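Local coordinates for protein putative SnoaL-like polyketide cyclase (Shewanella denitrificans, PDB 3LZA) that is of unconfirmed function but belongs to the SnoaL-like family of the NTF2 clan and is probably a polyketide cyclase-like lyase, at residues V64-F69 and N86-G91. Residues are numbered along the deposited sequence; the frame is centred on the assembly and turned at random.
Sequences VLEFDF and NYHLRG
Strands 66-69 and 86-91 run antiparallel at 177°, paired through Glu66-Arg90 and Asp68-His88 as hydrogen-bonded pairs, and a classic beta bulge opens the register where Leu65 N (2.8 Å) and Glu66 N (3.1 Å) both donate to Arg90 O. On one face Phe67, Phe69 and Tyr87 form an aromatic cluster. Tyr87, with CG anti to its carbonyl carbon, lies in an offset stack on Phe69, ring centroids 4.0 Å apart and planes at 4°, and Phe69 CB adds a CH-pi contact over the tyrosine face. Phe67 brings CE1 to the tyrosine edge, 3.7 Å from Tyr87 CD2, the two rings barely overlapping. An alanine at Tyr87 would probably loosen this cluster, since it removes the surface on which Phe69 stacks and the hydroxyl bonded to Thr111. On the other face Glu66 OE1 meets the His88 ring edge at CE1 (3.2 Å), while a water links Asp68 OD2 to His88 ND1. Asp104 accepts from His88 NE2 and forms a salt bridge with Arg90. The pair belongs to the hairpin of strands 66-77 and 80-93 in the curved NTF2-like sheet; strand 102-115 flanks 86-91, and helix 8-21 packs on Phe67 and Phe69.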
ATOM      1  N   VAL A  64      26.286   1.495   4.385  1.00  9.15           N
ATOM      2  CA  VAL A  64      25.256   2.530   4.513  1.00  9.29           C
ATOM      3  C   VAL A  64      25.455   3.181   5.898  1.00  9.69           C
ATOM      4  O   VAL A  64      25.851   2.511   6.845  1.00 11.27           O
ATOM      5  CB  VAL A  64      23.844   1.938   4.323  1.00 10.48           C
ATOM      6  CG1 VAL A  64      22.722   2.867   4.921  1.00  9.55           C
ATOM      7  CG2 VAL A  64      23.575   1.624   2.853  1.00 10.38           C
ATOM      8  N   LEU A  65      25.267   4.501   5.978  1.00  8.80           N
ATOM      9  CA  LEU A  65      25.516   5.289   7.204  1.00  7.86           C
ATOM     10  C   LEU A  65      24.248   5.446   8.011  1.00  7.73           C
ATOM     11  O   LEU A  65      24.255   5.301   9.264  1.00  7.63           O
ATOM     12  CB  LEU A  65      26.089   6.669   6.866  1.00  6.88           C
ATOM     13  CG  LEU A  65      27.443   6.639   6.184  1.00  8.66           C
ATOM     14  CD1 LEU A  65      27.766   8.017   5.628  1.00  6.93           C
ATOM     15  CD2 LEU A  65      28.574   6.139   7.097  1.00  6.31           C
ATOM     16  N   GLU A  66      23.135   5.700   7.305  1.00  7.86           N
ATOM     17  CA  GLU A  66      21.824   5.856   7.938  1.00  7.51           C
ATOM     18  C   GLU A  66      20.768   5.159   7.107  1.00  8.09           C
ATOM     19  O   GLU A  66      20.793   5.199   5.876  1.00  7.66           O
ATOM     20  CB  GLU A  66      21.470   7.342   8.078  1.00  8.82           C
ATOM     21  CG  GLU A  66      22.414   8.118   8.928  1.00  7.76           C
ATOM     22  CD  GLU A  66      22.157   9.618   8.876  1.00 10.88           C
ATOM     23  OE1 GLU A  66      21.148  10.086   8.295  1.00 15.37           O
ATOM     24  OE2 GLU A  66      22.979  10.327   9.394  1.00 10.27           O
ATOM     25  N   PHE A  67      19.840   4.490   7.785  1.00  8.15           N
ATOM     26  CA  PHE A  67      18.715   3.806   7.136  1.00  8.28           C
ATOM     27  C   PHE A  67      17.612   3.756   8.164  1.00  9.36           C
ATOM     28  O   PHE A  67      17.808   3.199   9.250  1.00  9.08           O
ATOM     29  CB  PHE A  67      19.075   2.364   6.735  1.00  8.35           C
ATOM     30  CG  PHE A  67      18.000   1.651   5.999  1.00  9.80           C
ATOM     31  CD1 PHE A  67      17.235   2.300   5.027  1.00 17.21           C
ATOM     32  CD2 PHE A  67      17.786   0.306   6.216  1.00 14.15           C
ATOM     33  CE1 PHE A  67      16.214   1.602   4.324  1.00 16.12           C
ATOM     34  CE2 PHE A  67      16.756  -0.379   5.550  1.00 17.76           C
ATOM     35  CZ  PHE A  67      15.977   0.270   4.625  1.00 16.43           C
ATOM     36  N   ASP A  68      16.487   4.401   7.869  1.00 10.00           N
ATOM     37  CA  ASP A  68      15.331   4.398   8.781  1.00  9.43           C
ATOM     38  C   ASP A  68      14.071   4.368   7.954  1.00 10.15           C
ATOM     39  O   ASP A  68      14.041   4.827   6.797  1.00  9.22           O
ATOM     40  CB  ASP A  68      15.327   5.647   9.648  1.00 11.09           C
ATOM     41  CG  ASP A  68      16.422   5.636  10.701  1.00 14.58           C
ATOM     42  OD1 ASP A  68      16.242   5.006  11.787  1.00 17.36           O
ATOM     43  OD2 ASP A  68      17.447   6.269  10.435  1.00 16.68           O
ATOM     44  N   PHE A  69      13.039   3.777   8.529  1.00  8.19           N
ATOM     45  CA  PHE A  69      11.684   3.832   7.988  1.00  9.74           C
ATOM     46  C   PHE A  69      10.878   4.685   8.954  1.00  9.35           C
ATOM     47  O   PHE A  69      10.520   4.275  10.108  1.00 11.40           O
ATOM     48  CB  PHE A  69      11.109   2.408   7.850  1.00  9.21           C
ATOM     49  CG  PHE A  69       9.723   2.318   7.209  1.00 10.62           C
ATOM     50  CD1 PHE A  69       9.213   3.323   6.379  1.00 12.05           C
ATOM     51  CD2 PHE A  69       8.958   1.189   7.422  1.00 12.77           C
ATOM     52  CE1 PHE A  69       7.924   3.209   5.795  1.00 10.40           C
ATOM     53  CE2 PHE A  69       7.648   1.045   6.821  1.00 10.17           C
ATOM     54  CZ  PHE A  69       7.154   2.068   5.992  1.00 11.08           C
ATOM     55  N   ASN A  86       8.057   7.075   4.919  1.00 12.01           N
ATOM     56  CA  ASN A  86       9.194   7.279   4.037  1.00 13.68           C
ATOM     57  C   ASN A  86      10.457   6.614   4.584  1.00 13.72           C
ATOM     58  O   ASN A  86      10.704   6.546   5.807  1.00 14.58           O
ATOM     59  CB  ASN A  86       9.406   8.753   3.683  1.00 13.64           C
ATOM     60  CG  ASN A  86      10.074   9.528   4.761  1.00 16.78           C
ATOM     61  OD1 ASN A  86      11.318   9.448   4.947  1.00 16.96           O
ATOM     62  ND2 ASN A  86       9.289  10.328   5.471  1.00 17.89           N
ATOM     63  N   TYR A  87      11.237   6.104   3.656  1.00 13.51           N
ATOM     64  CA  TYR A  87      12.515   5.526   3.974  1.00 13.26           C
ATOM     65  C   TYR A  87      13.607   6.570   3.736  1.00 13.00           C
ATOM     66  O   TYR A  87      13.737   7.104   2.627  1.00 13.68           O
ATOM     67  CB  TYR A  87      12.735   4.333   3.044  1.00 14.33           C
ATOM     68  CG  TYR A  87      11.979   3.086   3.443  1.00 13.19           C
ATOM     69  CD1 TYR A  87      10.671   2.863   3.002  1.00 13.20           C
ATOM     70  CD2 TYR A  87      12.595   2.088   4.215  1.00 15.51           C
ATOM     71  CE1 TYR A  87       9.991   1.701   3.357  1.00 13.34           C
ATOM     72  CE2 TYR A  87      11.899   0.914   4.580  1.00 12.99           C
ATOM     73  CZ  TYR A  87      10.613   0.725   4.114  1.00 14.62           C
ATOM     74  OH  TYR A  87       9.937  -0.434   4.446  1.00 11.16           O
ATOM     75  N   HIS A  88      14.420   6.872   4.744  1.00 12.88           N
ATOM     76  CA  HIS A  88      15.587   7.713   4.469  0.50 11.29           C
ATOM     77  C   HIS A  88      16.849   6.849   4.457  1.00 12.02           C
ATOM     78  O   HIS A  88      17.016   5.897   5.245  1.00 11.53           O
ATOM     79  CB  HIS A  88      15.684   8.847   5.468  0.50 11.56           C
ATOM     80  CG  HIS A  88      16.999   9.536   5.430  0.50  8.78           C
ATOM     81  ND1 HIS A  88      18.080   9.104   6.163  0.50  7.60           N
ATOM     82  CD2 HIS A  88      17.446  10.548   4.651  0.50  5.31           C
ATOM     83  CE1 HIS A  88      19.123   9.866   5.887  0.50  3.09           C
ATOM     84  NE2 HIS A  88      18.755  10.753   4.982  0.50  7.62           N
ATOM     85  N   LEU A  89      17.719   7.115   3.488  1.00 10.67           N
ATOM     86  CA  LEU A  89      18.950   6.397   3.359  1.00 10.75           C
ATOM     87  C   LEU A  89      20.095   7.402   3.119  1.00  9.84           C
ATOM     88  O   LEU A  89      19.988   8.358   2.296  1.00 10.23           O
ATOM     89  CB  LEU A  89      18.870   5.324   2.268  1.00 11.19           C
ATOM     90  CG  LEU A  89      20.089   4.410   2.218  1.00 11.35           C
ATOM     91  CD1 LEU A  89      19.697   3.014   1.687  1.00 14.68           C
ATOM     92  CD2 LEU A  89      21.283   5.024   1.403  1.00 15.53           C
ATOM     93  N   ARG A  90      21.176   7.234   3.876  1.00  8.24           N
ATOM     94  CA  ARG A  90      22.402   8.016   3.644  1.00  7.46           C
ATOM     95  C   ARG A  90      23.577   7.088   3.503  1.00  7.44           C
ATOM     96  O   ARG A  90      23.783   6.242   4.347  1.00  8.64           O
ATOM     97  CB  ARG A  90      22.662   8.992   4.771  1.00  7.16           C
ATOM     98  CG  ARG A  90      23.868   9.944   4.520  1.00  6.70           C
ATOM     99  CD  ARG A  90      24.115  10.880   5.702  1.00  9.12           C
ATOM    100  NE  ARG A  90      25.245  11.778   5.430  1.00  9.77           N
ATOM    101  CZ  ARG A  90      25.230  12.804   4.579  1.00 10.22           C
ATOM    102  NH1 ARG A  90      24.143  13.131   3.891  1.00 11.23           N
ATOM    103  NH2 ARG A  90      26.320  13.531   4.421  1.00 11.55           N
ATOM    104  N   GLY A  91      24.330   7.207   2.402  1.00  7.17           N
ATOM    105  CA  GLY A  91      25.463   6.335   2.207  1.00  7.27           C
ATOM    106  C   GLY A  91      26.295   6.594   0.956  1.00  8.48           C
ATOM    107  O   GLY A  91      25.937   7.427   0.121  1.00  6.31           O
TER
HETATM  108  O   HOH W   1      17.959   7.962   8.395  1.00 26.10           O